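Local coordinates for protein tRNA dimethylallyltransferase (PDB 3EXA) that probably transfers a dimethylallyl group from dimethylallyl diphosphate to adenine 37 of tRNAs that read codons beginning with uridine, at residues A[82-85]-A[86-90]; A[129-133]-A[134-138]; A[160-163]-A[164-168]; A[202-205]-A[206-210]; A[254-257]-A[258-262]. All coordinates share one frame; numbering follows the deposited sequence.

Contact 1 of 5, residues A[82-85]-A[86-90]; sequences TPLI and TEIHE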
loop_
_atom_site.group_PDB
_atom_site.type_symbol
_atom_site.label_atom_id
_atom_site.label_comp_id
_atom_site.label_asym_id
_atom_site.label_seq_id
_atom_site.Cartn_x
_atom_site.Cartn_y
_atom_site.Cartn_z
ATOM N N THR A 82 -21.271 3.211 12.163
ATOM C CA THR A 82 -20.709 4.083 13.182
ATOM C C THR A 82 -21.431 5.433 13.232
ATOM O O THR A 82 -21.941 5.824 14.273
ATOM C CB THR A 82 -19.184 4.262 12.963
ATOM O OG1 THR A 82 -18.557 2.971 12.936
ATOM C CG2 THR A 82 -18.569 5.065 14.090
ATOM N N PRO A 83 -21.510 6.150 12.102
ATOM C CA PRO A 83 -22.199 7.444 12.139
ATOM C C PRO A 83 -23.668 7.309 12.554
ATOM O O PRO A 83 -24.217 8.178 13.242
ATOM C CB PRO A 83 -22.047 7.960 10.707
ATOM C CG PRO A 83 -20.774 7.305 10.240
ATOM C CD PRO A 83 -20.926 5.902 10.776
ATOM N N LEU A 84 -24.303 6.213 12.141
ATOM C CA LEU A 84 -25.710 5.984 12.465
ATOM C C LEU A 84 -25.938 5.841 13.962
ATOM O O LEU A 84 -26.940 6.315 14.487
ATOM C CB LEU A 84 -26.234 4.745 11.736
ATOM C CG LEU A 84 -27.375 5.012 10.747
ATOM C CD1 LEU A 84 -27.683 3.749 9.969
ATOM C CD2 LEU A 84 -28.604 5.497 11.485
ATOM N N ILE A 85 -25.013 5.183 14.648
ATOM C CA ILE A 85 -25.145 5.012 16.088
ATOM C C ILE A 85 -25.196 6.374 16.766
ATOM O O ILE A 85 -25.936 6.574 17.730
ATOM C CB ILE A 85 -23.981 4.198 16.639
ATOM C CG1 ILE A 85 -24.178 2.727 16.263
ATOM C CG2 ILE A 85 -23.851 4.387 18.133
ATOM C CD1 ILE A 85 -22.973 1.860 16.566
ATOM N N THR A 86 -24.415 7.314 16.242
ATOM C CA THR A 86 -24.375 8.668 16.781
ATOM C C THR A 86 -25.668 9.411 16.460
ATOM O O THR A 86 -26.196 10.126 17.303
ATOM C CB THR A 86 -23.197 9.470 16.198
ATOM O OG1 THR A 86 -21.978 8.757 16.427
ATOM C CG2 THR A 86 -23.099 10.841 16.868
ATOM N N GLU A 87 -26.174 9.236 15.242
ATOM C CA GLU A 87 -27.404 9.900 14.822
ATOM C C GLU A 87 -28.597 9.380 15.629
ATOM O O GLU A 87 -29.560 10.106 15.880
ATOM C CB GLU A 87 -27.629 9.685 13.318
ATOM C CG GLU A 87 -26.533 10.295 12.429
ATOM C CD GLU A 87 -26.544 9.756 10.998
ATOM O OE1 GLU A 87 -27.623 9.752 10.365
ATOM O OE2 GLU A 87 -25.466 9.349 10.504
ATOM N N ILE A 88 -28.526 8.115 16.032
ATOM C CA ILE A 88 -29.577 7.504 16.835
ATOM C C ILE A 88 -29.489 8.066 18.260
ATOM O O ILE A 88 -30.512 8.268 18.924
ATOM C CB ILE A 88 -29.427 5.961 16.841
ATOM C CG1 ILE A 88 -29.742 5.424 15.438
ATOM C CG2 ILE A 88 -30.343 5.332 17.899
ATOM C CD1 ILE A 88 -29.533 3.927 15.272
ATOM N N HIS A 89 -28.270 8.337 18.722
ATOM C CA HIS A 89 -28.086 8.906 20.056
ATOM C C HIS A 89 -28.489 10.368 20.074
ATOM O O HIS A 89 -28.928 10.878 21.098
ATOM C CB HIS A 89 -26.640 8.772 20.514
ATOM C CG HIS A 89 -26.368 7.490 21.231
ATOM N ND1 HIS A 89 -26.909 7.201 22.461
ATOM C CD2 HIS A 89 -25.648 6.404 20.864
ATOM C CE1 HIS A 89 -26.538 5.981 22.825
ATOM N NE2 HIS A 89 -25.775 5.480 21.876
ATOM N N GLU A 90 -28.332 11.031 18.931
ATOM C CA GLU A 90 -28.698 12.436 18.791
ATOM C C GLU A 90 -30.218 12.575 18.917
ATOM O O GLU A 90 -30.716 13.637 19.288
ATOM C CB GLU A 90 -28.263 12.971 17.425
ATOM C CG GLU A 90 -26.785 12.807 17.104
ATOM C CD GLU A 90 -25.957 14.019 17.460
ATOM O OE1 GLU A 90 -24.721 13.962 17.278
ATOM O OE2 GLU A 90 -26.537 15.032 17.915
HETATM O O HOH W 1 -21.304 5.562 16.737
#
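The imidazole of His89 is met at its edge, in the ring plane, by CG2 of Ile85, 3.8 Å from CD2. The two side chains lie side by side one helical turn apart and point the same way. With chi1 of Ile85 at -75°, CG2 stands anti to the backbone N and reaches the ring. The carbonyl O of Ile85 approaches the same ring obliquely while it accepts the backbone N of His89 at 3.1 Å, and NE2 of His89 is hydrogen-bonded to the backbone O of Lys4. One residue earlier along helix 74-90, Leu84 CD2 rests against Ile88 CG1 at 4.1 Å. Ile85 and Ile88 also pack on Ile32 of strand 29-33 and Pro95 of strand 94-98, so the helix lies against the parallel sheet. Pro83 has no N-H to give to the preceding turn, and the helix kinks there. Its carbonyl O still takes the N of Glu87 at 3.0 Å. A water donates to Thr82 O at 2.6 Å and also reaches Thr86 OG1. The isoleucines thus bury their branches against the strands, whereas the Thr82 and Thr86 hydroxyls are held by Gln78 and Glu3, and the exposed Glu87 carboxylate lies beside Pro83.

Contact 2 of 5, residues A[129-133]-A[134-138]; sequences AFVNS and YGVQA
Phe130 and Tyr134 cross at about a right angle in an edge-to-face pair, the tyrosine presenting its edge to a face of the phenylalanine. Their centroids are 5.2 Å apart and the ring planes meet at 58°. CD2 of Tyr134 makes the approach, standing over the Phe130 face but offset toward the rim, 3.8 Å from CE1. The phenylalanine ring is brought there by a first torsion of -176°, which carries CG away from its own backbone N. At the ring's edge, near its plane, lies the backbone C of Ala138, with the Ala138 methyl 4.2 Å from CE2. A face of Tyr134 is in turn covered by CB of Ser133 in a CH-pi contact, 4.2 Å from the centroid. Here a short turn joins two consecutive helices: helix 121-133 ends, Tyr134 leaves helical geometry, and the chain turns through Gly135 into helix 136-144. The last turn is closed by Tyr134 N, which donates to Phe130 O at 2.8 Å. Across the bend, Val131 and Val136 lie alongside each other and point the same way, their CG2 methyls 4.0 Å apart, and both also touch Tyr159 of helix 159-171. Lys142 makes a cation-pi contact with Phe130, while Val131 packs on Leu103 of the second subunit.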
loop_
_atom_site.group_PDB
_atom_site.type_symbol
_atom_site.label_atom_id
_atom_site.label_comp_id
_atom_site.label_asym_id
_atom_site.label_seq_id
_atom_site.Cartn_x
_atom_site.Cartn_y
_atom_site.Cartn_z
ATOM N N ALA A 129 19.381 4.784 -1.378
ATOM C CA ALA A 129 20.538 5.530 -0.903
ATOM C C ALA A 129 21.585 4.552 -0.379
ATOM O O ALA A 129 22.791 4.771 -0.506
ATOM C CB ALA A 129 20.118 6.490 0.207
ATOM N N PHE A 130 21.114 3.459 0.204
ATOM C CA PHE A 130 22.004 2.450 0.746
ATOM C C PHE A 130 22.766 1.741 -0.365
ATOM O O PHE A 130 23.990 1.584 -0.298
ATOM C CB PHE A 130 21.197 1.421 1.528
ATOM C CG PHE A 130 22.036 0.395 2.215
ATOM C CD1 PHE A 130 22.415 0.566 3.539
ATOM C CD2 PHE A 130 22.482 -0.730 1.528
ATOM C CE1 PHE A 130 23.226 -0.366 4.173
ATOM C CE2 PHE A 130 23.298 -1.672 2.155
ATOM C CZ PHE A 130 23.672 -1.489 3.480
ATOM N N VAL A 131 22.035 1.305 -1.386
ATOM C CA VAL A 131 22.641 0.594 -2.498
ATOM C C VAL A 131 23.625 1.479 -3.272
ATOM O O VAL A 131 24.533 0.975 -3.935
ATOM C CB VAL A 131 21.547 0.005 -3.453
ATOM C CG1 VAL A 131 20.798 1.110 -4.168
ATOM C CG2 VAL A 131 22.185 -0.935 -4.457
ATOM N N ASN A 132 23.464 2.796 -3.169
ATOM C CA ASN A 132 24.362 3.730 -3.850
ATOM C C ASN A 132 25.567 4.106 -2.987
ATOM O O ASN A 132 26.648 4.403 -3.497
ATOM C CB ASN A 132 23.616 4.998 -4.253
ATOM C CG ASN A 132 24.538 6.033 -4.856
ATOM O OD1 ASN A 132 24.965 6.969 -4.174
ATOM N ND2 ASN A 132 24.872 5.860 -6.136
ATOM N N SER A 133 25.358 4.106 -1.675
ATOM C CA SER A 133 26.417 4.417 -0.729
ATOM C C SER A 133 27.316 3.198 -0.521
ATOM O O SER A 133 28.487 3.350 -0.203
ATOM C CB SER A 133 25.818 4.845 0.616
ATOM O OG SER A 133 25.927 6.237 0.808
ATOM N N TYR A 134 26.764 1.998 -0.708
ATOM C CA TYR A 134 27.514 0.756 -0.520
ATOM C C TYR A 134 27.313 -0.235 -1.673
ATOM O O TYR A 134 26.432 -0.050 -2.516
ATOM C CB TYR A 134 27.100 0.109 0.798
ATOM C CG TYR A 134 27.256 1.037 1.977
ATOM C CD1 TYR A 134 28.518 1.452 2.399
ATOM C CD2 TYR A 134 26.141 1.503 2.675
ATOM C CE1 TYR A 134 28.668 2.303 3.487
ATOM C CE2 TYR A 134 26.281 2.357 3.765
ATOM C CZ TYR A 134 27.550 2.749 4.167
ATOM O OH TYR A 134 27.694 3.554 5.272
ATOM N N GLY A 135 28.118 -1.293 -1.711
ATOM C CA GLY A 135 27.985 -2.258 -2.793
ATOM C C GLY A 135 26.565 -2.731 -3.074
ATOM O O GLY A 135 25.652 -2.528 -2.268
ATOM N N VAL A 136 26.367 -3.358 -4.230
ATOM C CA VAL A 136 25.054 -3.877 -4.564
ATOM C C VAL A 136 24.930 -5.203 -3.820
ATOM O O VAL A 136 23.828 -5.641 -3.491
ATOM C CB VAL A 136 24.874 -4.096 -6.082
ATOM C CG1 VAL A 136 25.672 -5.297 -6.552
ATOM C CG2 VAL A 136 23.411 -4.262 -6.398
ATOM N N GLN A 137 26.058 -5.842 -3.533
ATOM C CA GLN A 137 25.991 -7.098 -2.800
ATOM C C GLN A 137 25.835 -6.807 -1.303
ATOM O O GLN A 137 25.425 -7.684 -0.537
ATOM C CB GLN A 137 27.234 -7.958 -3.041
ATOM C CG GLN A 137 28.438 -7.524 -2.252
ATOM C CD GLN A 137 29.476 -8.619 -2.123
ATOM O OE1 GLN A 137 30.525 -8.417 -1.511
ATOM N NE2 GLN A 137 29.190 -9.787 -2.696
ATOM N N ALA A 138 26.165 -5.585 -0.883
ATOM C CA ALA A 138 26.004 -5.206 0.525
ATOM C C ALA A 138 24.502 -5.132 0.824
ATOM O O ALA A 138 24.036 -5.531 1.898
ATOM C CB ALA A 138 26.658 -3.858 0.800
#

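Contact 3 of 5, residues A[160-163]-A[164-168]; sequences RRVI and RALEI
Arg164 opens the second half of this helical stretch by donating its backbone N to Arg160 O at 3.2 Å. Its side chain bends at chi2 and chi3, and NH1 bonds to the backbone O of Thr172 of the second subunit. Ala165 N follows with a bond to Arg161 O at 3.2 Å. Leu166 then donates to Val162 O at 3.1 Å, while its CD1 lies 4.2 Å from Val162 CG1, the two side chains running side by side in the same direction. Glu167 comes next, its N 3.0 Å from Ile163 O. With chi1 at -59° its CG stands beside its own backbone N, and the extended chain crosses Ile163 obliquely, placing OE2 3.6 Å from CG2. An alanine in place of Glu167 removes the chain lying against Ile163 CG2, and would probably leave a gap there and Arg124 without its long, weak ion-pair partner. Residues 160-164 belong to a region that probably contacts the substrate tRNA, as in related enzymes. Helix 159-171 is flanked by two others: Leu166 lies on Leu139 and Leu143 of helix 136-144 and on Leu127 of helix 121-133, where Glu128 forms a salt bridge with Arg160.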
loop_
_atom_site.group_PDB
_atom_site.type_symbol
_atom_site.label_atom_id
_atom_site.label_comp_id
_atom_site.label_asym_id
_atom_site.label_seq_id
_atom_site.Cartn_x
_atom_site.Cartn_y
_atom_site.Cartn_z
ATOM N N ARG A 160 17.068 -4.171 -7.904
ATOM C CA ARG A 160 15.673 -3.767 -7.976
ATOM C C ARG A 160 14.794 -4.805 -7.287
ATOM O O ARG A 160 13.881 -4.463 -6.533
ATOM C CB ARG A 160 15.237 -3.611 -9.434
ATOM C CG ARG A 160 14.191 -2.536 -9.608
ATOM C CD ARG A 160 14.784 -1.195 -9.214
ATOM N NE ARG A 160 13.830 -0.357 -8.491
ATOM C CZ ARG A 160 14.101 0.866 -8.050
ATOM N NH1 ARG A 160 15.301 1.401 -8.255
ATOM N NH2 ARG A 160 13.173 1.554 -7.406
ATOM N N ARG A 161 15.083 -6.074 -7.549
ATOM C CA ARG A 161 14.331 -7.172 -6.962
ATOM C C ARG A 161 14.701 -7.362 -5.487
ATOM O O ARG A 161 13.913 -7.888 -4.706
ATOM C CB ARG A 161 14.592 -8.454 -7.757
ATOM C CG ARG A 161 13.748 -9.646 -7.344
ATOM C CD ARG A 161 13.964 -10.809 -8.307
ATOM N NE ARG A 161 13.315 -12.041 -7.857
ATOM C CZ ARG A 161 13.289 -13.171 -8.559
ATOM N NH1 ARG A 161 13.875 -13.232 -9.750
ATOM N NH2 ARG A 161 12.678 -14.242 -8.070
ATOM N N VAL A 162 15.900 -6.929 -5.108
ATOM C CA VAL A 162 16.333 -7.036 -3.721
ATOM C C VAL A 162 15.646 -5.942 -2.914
ATOM O O VAL A 162 15.231 -6.162 -1.783
ATOM C CB VAL A 162 17.864 -6.896 -3.603
ATOM C CG1 VAL A 162 18.281 -6.774 -2.138
ATOM C CG2 VAL A 162 18.532 -8.107 -4.239
ATOM N N ILE A 163 15.513 -4.758 -3.492
ATOM C CA ILE A 163 14.834 -3.685 -2.777
ATOM C C ILE A 163 13.378 -4.085 -2.537
ATOM O O ILE A 163 12.812 -3.815 -1.483
ATOM C CB ILE A 163 14.874 -2.367 -3.576
ATOM C CG1 ILE A 163 16.276 -1.761 -3.479
ATOM C CG2 ILE A 163 13.809 -1.402 -3.058
ATOM C CD1 ILE A 163 16.459 -0.505 -4.264
ATOM N N ARG A 164 12.777 -4.725 -3.532
ATOM C CA ARG A 164 11.392 -5.163 -3.437
ATOM C C ARG A 164 11.221 -6.131 -2.266
ATOM O O ARG A 164 10.271 -6.026 -1.494
ATOM C CB ARG A 164 10.986 -5.835 -4.749
ATOM C CG ARG A 164 9.728 -6.682 -4.678
ATOM C CD ARG A 164 8.479 -5.846 -4.455
ATOM N NE ARG A 164 7.493 -6.066 -5.511
ATOM C CZ ARG A 164 6.998 -7.254 -5.848
ATOM N NH1 ARG A 164 7.392 -8.353 -5.214
ATOM N NH2 ARG A 164 6.108 -7.348 -6.826
ATOM N N ALA A 165 12.150 -7.073 -2.139
ATOM C CA ALA A 165 12.099 -8.063 -1.064
ATOM C C ALA A 165 12.178 -7.416 0.314
ATOM O O ALA A 165 11.457 -7.806 1.231
ATOM C CB ALA A 165 13.234 -9.064 -1.226
ATOM N N LEU A 166 13.056 -6.433 0.461
ATOM C CA LEU A 166 13.212 -5.766 1.742
ATOM C C LEU A 166 11.991 -4.915 2.097
ATOM O O LEU A 166 11.680 -4.736 3.273
ATOM C CB LEU A 166 14.480 -4.900 1.742
ATOM C CG LEU A 166 15.823 -5.622 1.492
ATOM C CD1 LEU A 166 16.911 -4.610 1.136
ATOM C CD2 LEU A 166 16.218 -6.419 2.721
ATOM N N GLU A 167 11.290 -4.389 1.094
ATOM C CA GLU A 167 10.119 -3.567 1.383
ATOM C C GLU A 167 8.966 -4.453 1.834
ATOM O O GLU A 167 8.231 -4.107 2.757
ATOM C CB GLU A 167 9.671 -2.758 0.156
ATOM C CG GLU A 167 10.694 -1.791 -0.433
ATOM C CD GLU A 167 10.088 -0.894 -1.513
ATOM O OE1 GLU A 167 9.409 0.090 -1.160
ATOM O OE2 GLU A 167 10.270 -1.177 -2.714
ATOM N N ILE A 168 8.807 -5.591 1.166
ATOM C CA ILE A 168 7.743 -6.524 1.504
ATOM C C ILE A 168 7.909 -7.021 2.937
ATOM O O ILE A 168 6.929 -7.153 3.675
ATOM C CB ILE A 168 7.729 -7.727 0.546
ATOM C CG1 ILE A 168 7.238 -7.274 -0.839
ATOM C CG2 ILE A 168 6.849 -8.831 1.111
ATOM C CD1 ILE A 168 7.161 -8.387 -1.888
#

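Contact 4 of 5, residues A[202-205]-A[206-210]; sequences DVLY and DRINR
Ile208 packs on Leu204 one turn back in helix 201-218, beside the P-loop (Walker A motif). Its N is shared by two weak bonds, to Leu204 O at 3.0 Å and to Tyr205 O at 2.9 Å. Tyr205 O is better served by Asn209 N, also at 2.9 Å. The other carbonyls follow the regular helical pattern: Asp202 O accepts Asp206 N, and Val203 O accepts Arg207 N at 3.1 Å. Among the side chains, Arg207 lays its CD alongside Val203 CG1 at 4.0 Å, then bends at chi3 (62°), and NH2 donates to the backbone O of Ala13 in the P-loop, which probably binds nucleotide. Asn209 OD1 is taken by Arg268 of helix 256-279, and Tyr205 OH has a weak bond to Arg201. Leu204 touches Val14, which probably contributes to the substrate site, while Ile208 meets Ser267 and Ala271. An alanine at Ile208 lacks the methyl at the Tyr205 ring edge and would probably leave a gap between Leu204 and helix 256-279. That methyl, CD1, sits 3.8 Å from Leu204 CG and 4.4 Å from Tyr205 CD1, near the plane of the ring.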
loop_
_atom_site.group_PDB
_atom_site.type_symbol
_atom_site.label_atom_id
_atom_site.label_comp_id
_atom_site.label_asym_id
_atom_site.label_seq_id
_atom_site.Cartn_x
_atom_site.Cartn_y
_atom_site.Cartn_z
ATOM N N ASP A 202 -31.180 -30.018 17.467
ATOM C CA ASP A 202 -32.229 -30.567 16.618
ATOM C C ASP A 202 -33.369 -29.611 16.299
ATOM O O ASP A 202 -33.876 -29.597 15.177
ATOM C CB ASP A 202 -32.789 -31.834 17.258
ATOM C CG ASP A 202 -31.742 -32.913 17.412
ATOM O OD1 ASP A 202 -32.074 -33.983 17.964
ATOM O OD2 ASP A 202 -30.588 -32.692 16.981
ATOM N N VAL A 203 -33.779 -28.827 17.290
ATOM C CA VAL A 203 -34.864 -27.870 17.121
ATOM C C VAL A 203 -34.463 -26.802 16.115
ATOM O O VAL A 203 -35.189 -26.540 15.164
ATOM C CB VAL A 203 -35.233 -27.211 18.482
ATOM C CG1 VAL A 203 -36.173 -26.046 18.275
ATOM C CG2 VAL A 203 -35.904 -28.240 19.388
ATOM N N LEU A 204 -33.293 -26.205 16.327
ATOM C CA LEU A 204 -32.769 -25.169 15.453
ATOM C C LEU A 204 -32.658 -25.633 14.000
ATOM O O LEU A 204 -32.993 -24.886 13.072
ATOM C CB LEU A 204 -31.393 -24.721 15.946
ATOM C CG LEU A 204 -30.750 -23.661 15.046
ATOM C CD1 LEU A 204 -31.481 -22.353 15.245
ATOM C CD2 LEU A 204 -29.266 -23.496 15.359
ATOM N N TYR A 205 -32.178 -26.859 13.796
ATOM C CA TYR A 205 -32.016 -27.409 12.448
ATOM C C TYR A 205 -33.354 -27.557 11.734
ATOM O O TYR A 205 -33.493 -27.164 10.572
ATOM C CB TYR A 205 -31.289 -28.770 12.485
ATOM C CG TYR A 205 -29.784 -28.681 12.692
ATOM C CD1 TYR A 205 -29.138 -27.444 12.721
ATOM C CD2 TYR A 205 -29.006 -29.831 12.855
ATOM C CE1 TYR A 205 -27.762 -27.343 12.909
ATOM C CE2 TYR A 205 -27.613 -29.742 13.043
ATOM C CZ TYR A 205 -27.004 -28.487 13.070
ATOM O OH TYR A 205 -25.641 -28.347 13.264
ATOM N N ASP A 206 -34.340 -28.123 12.420
ATOM C CA ASP A 206 -35.654 -28.298 11.803
ATOM C C ASP A 206 -36.234 -26.958 11.404
ATOM O O ASP A 206 -36.829 -26.827 10.334
ATOM C CB ASP A 206 -36.622 -28.997 12.757
ATOM C CG ASP A 206 -36.276 -30.451 12.969
ATOM O OD1 ASP A 206 -37.006 -31.124 13.722
ATOM O OD2 ASP A 206 -35.279 -30.925 12.385
ATOM N N ARG A 207 -36.067 -25.956 12.264
ATOM C CA ARG A 207 -36.599 -24.636 11.947
ATOM C C ARG A 207 -35.859 -24.037 10.752
ATOM O O ARG A 207 -36.415 -23.211 10.034
ATOM C CB ARG A 207 -36.501 -23.700 13.162
ATOM C CG ARG A 207 -37.534 -23.964 14.262
ATOM C CD ARG A 207 -37.126 -23.258 15.546
ATOM N NE ARG A 207 -37.072 -21.815 15.372
ATOM C CZ ARG A 207 -38.112 -21.003 15.530
ATOM N NH1 ARG A 207 -39.289 -21.502 15.874
ATOM N NH2 ARG A 207 -37.978 -19.695 15.334
ATOM N N ILE A 208 -34.613 -24.468 10.542
ATOM C CA ILE A 208 -33.816 -23.976 9.428
ATOM C C ILE A 208 -34.277 -24.652 8.128
ATOM O O ILE A 208 -34.356 -24.002 7.086
ATOM C CB ILE A 208 -32.303 -24.204 9.683
ATOM C CG1 ILE A 208 -31.835 -23.274 10.820
ATOM C CG2 ILE A 208 -31.489 -23.964 8.412
ATOM C CD1 ILE A 208 -30.412 -23.477 11.267
ATOM N N ASN A 209 -34.607 -25.941 8.194
ATOM C CA ASN A 209 -35.083 -26.648 7.012
ATOM C C ASN A 209 -36.443 -26.102 6.592
ATOM O O ASN A 209 -36.716 -25.906 5.403
ATOM C CB ASN A 209 -35.221 -28.148 7.269
ATOM C CG ASN A 209 -33.911 -28.808 7.629
ATOM O OD1 ASN A 209 -32.848 -28.466 7.104
ATOM N ND2 ASN A 209 -33.982 -29.779 8.520
ATOM N N ARG A 210 -37.304 -25.865 7.566
ATOM C CA ARG A 210 -38.619 -25.332 7.259
ATOM C C ARG A 210 -38.467 -23.912 6.690
ATOM O O ARG A 210 -39.238 -23.488 5.831
ATOM C CB ARG A 210 -39.500 -25.336 8.517
ATOM C CG ARG A 210 -40.797 -24.557 8.384
ATOM C CD ARG A 210 -41.593 -25.032 7.197
ATOM N NE ARG A 210 -42.840 -24.286 7.061
ATOM C CZ ARG A 210 -43.605 -24.318 5.976
ATOM N NH1 ARG A 210 -43.241 -25.059 4.937
ATOM N NH2 ARG A 210 -44.728 -23.616 5.930
#

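Contact 5 of 5, residues A[254-257]-A[258-262]; sequences VTLE and EAIDT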
loop_
_atom_site.group_PDB
_atom_site.type_symbol
_atom_site.label_atom_id
_atom_site.label_comp_id
_atom_site.label_asym_id
_atom_site.label_seq_id
_atom_site.Cartn_x
_atom_site.Cartn_y
_atom_site.Cartn_z
ATOM N N VAL A 254 -26.893 -29.368 -11.190
ATOM C CA VAL A 254 -27.512 -30.168 -10.143
ATOM C C VAL A 254 -29.028 -30.136 -10.316
ATOM O O VAL A 254 -29.573 -29.164 -10.835
ATOM C CB VAL A 254 -27.161 -29.605 -8.725
ATOM C CG1 VAL A 254 -25.653 -29.720 -8.459
ATOM C CG2 VAL A 254 -27.602 -28.140 -8.625
ATOM N N THR A 255 -29.697 -31.202 -9.888
ATOM C CA THR A 255 -31.151 -31.285 -9.978
ATOM C C THR A 255 -31.780 -30.357 -8.933
ATOM O O THR A 255 -31.150 -30.039 -7.925
ATOM C CB THR A 255 -31.642 -32.713 -9.684
ATOM O OG1 THR A 255 -31.360 -33.037 -8.312
ATOM C CG2 THR A 255 -30.931 -33.717 -10.582
ATOM N N LEU A 256 -33.021 -29.940 -9.178
ATOM C CA LEU A 256 -33.744 -29.062 -8.267
ATOM C C LEU A 256 -33.750 -29.617 -6.832
ATOM O O LEU A 256 -33.439 -28.896 -5.882
ATOM C CB LEU A 256 -35.181 -28.863 -8.759
ATOM C CG LEU A 256 -36.124 -27.976 -7.927
ATOM C CD1 LEU A 256 -35.532 -26.575 -7.748
ATOM C CD2 LEU A 256 -37.465 -27.881 -8.650
ATOM N N GLU A 257 -34.100 -30.891 -6.674
ATOM C CA GLU A 257 -34.124 -31.498 -5.347
ATOM C C GLU A 257 -32.728 -31.482 -4.722
ATOM O O GLU A 257 -32.585 -31.359 -3.501
ATOM C CB GLU A 257 -34.662 -32.930 -5.409
ATOM C CG GLU A 257 -34.157 -33.718 -6.588
ATOM C CD GLU A 257 -35.056 -33.593 -7.805
ATOM O OE1 GLU A 257 -35.890 -34.495 -8.012
ATOM O OE2 GLU A 257 -34.943 -32.591 -8.540
ATOM N N GLU A 258 -31.697 -31.598 -5.557
ATOM C CA GLU A 258 -30.320 -31.565 -5.071
ATOM C C GLU A 258 -29.993 -30.171 -4.549
ATOM O O GLU A 258 -29.343 -30.035 -3.516
ATOM C CB GLU A 258 -29.343 -31.933 -6.189
ATOM C CG GLU A 258 -28.735 -33.322 -6.060
ATOM C CD GLU A 258 -27.997 -33.763 -7.321
ATOM O OE1 GLU A 258 -27.428 -34.875 -7.319
ATOM O OE2 GLU A 258 -27.989 -33.002 -8.313
ATOM N N ALA A 259 -30.444 -29.137 -5.254
ATOM C CA ALA A 259 -30.182 -27.767 -4.823
ATOM C C ALA A 259 -30.830 -27.502 -3.463
ATOM O O ALA A 259 -30.163 -27.048 -2.530
ATOM C CB ALA A 259 -30.695 -26.767 -5.871
ATOM N N ILE A 260 -32.126 -27.794 -3.357
ATOM C CA ILE A 260 -32.882 -27.612 -2.111
ATOM C C ILE A 260 -32.211 -28.345 -0.954
ATOM O O ILE A 260 -32.066 -27.800 0.138
ATOM C CB ILE A 260 -34.335 -28.156 -2.245
ATOM C CG1 ILE A 260 -35.118 -27.331 -3.264
ATOM C CG2 ILE A 260 -35.050 -28.106 -0.902
ATOM C CD1 ILE A 260 -36.428 -27.966 -3.666
ATOM N N ASP A 261 -31.810 -29.586 -1.191
ATOM C CA ASP A 261 -31.157 -30.360 -0.145
ATOM C C ASP A 261 -29.823 -29.728 0.252
ATOM O O ASP A 261 -29.481 -29.673 1.433
ATOM C CB ASP A 261 -30.938 -31.795 -0.621
ATOM C CG ASP A 261 -30.107 -32.610 0.352
ATOM O OD1 ASP A 261 -28.865 -32.529 0.294
ATOM O OD2 ASP A 261 -30.696 -33.329 1.181
ATOM N N THR A 262 -29.083 -29.235 -0.739
ATOM C CA THR A 262 -27.783 -28.610 -0.506
ATOM C C THR A 262 -27.921 -27.257 0.187
ATOM O O THR A 262 -27.087 -26.884 1.022
ATOM C CB THR A 262 -27.011 -28.452 -1.832
ATOM O OG1 THR A 262 -26.619 -29.749 -2.309
ATOM C CG2 THR A 262 -25.764 -27.583 -1.637
#
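Thr255 and Glu258 form a capping box at the start of helix 256-279, with Thr255 as the N-cap. Thr255 OG1 accepts the backbone N of Glu258 at 3.1 Å, and in return Thr255 N donates to Glu258 OE2 at 2.9 Å, with an N-H...O angle of 161°. The carboxylate oxygen is met on its anti side, 24° out of its plane. A first torsion of 66° places the threonine hydroxyl between its own N and carbonyl carbon, turned toward the first helical turn, while the glutamate chain extends beyond CG and reaches back to the N-H before the helix. OE2 also lies 3.5 Å from Val254 CB. Beyond the box, the first turns are set by Ala259 N to Thr255 O at 2.9 Å and by an almost straight bond from Ile260 N to Leu256 O. Apolar contacts accompany them: Leu256 CG faces Ile260 CD1 at 4.3 Å, and Val254 CG2 approaches the Ala259 methyl. Farther out, Val254, Leu256 and Ala259 rest on helix 244-251 through Asp248, Tyr249 and Met246. Glu258 O is gripped twice, by Thr262 N at 2.9 Å and by Thr262 OG1 at 3.0 Å, from opposite faces of its plane.

The five contacts follow one another along the chain without overlap, in three parts of the structure. Contact 1 lies on helix 74-90, packed on the parallel sheet. Contacts 2 and 3 belong to a helical group distant from that sheet, comprising helices 121-133, 136-144 and 159-171; their centres are 13 Å apart, and both touch the second subunit. Contacts 4 and 5, with centres 18 Å apart, sit on helices 201-218 and 256-279, which pack together; contact 4 also borders the P-loop. Contacts 2 and 4 are 67 Å apart between centres. The chain is thus extended, consistent with a tRNA substrate engaging regions that lie far apart.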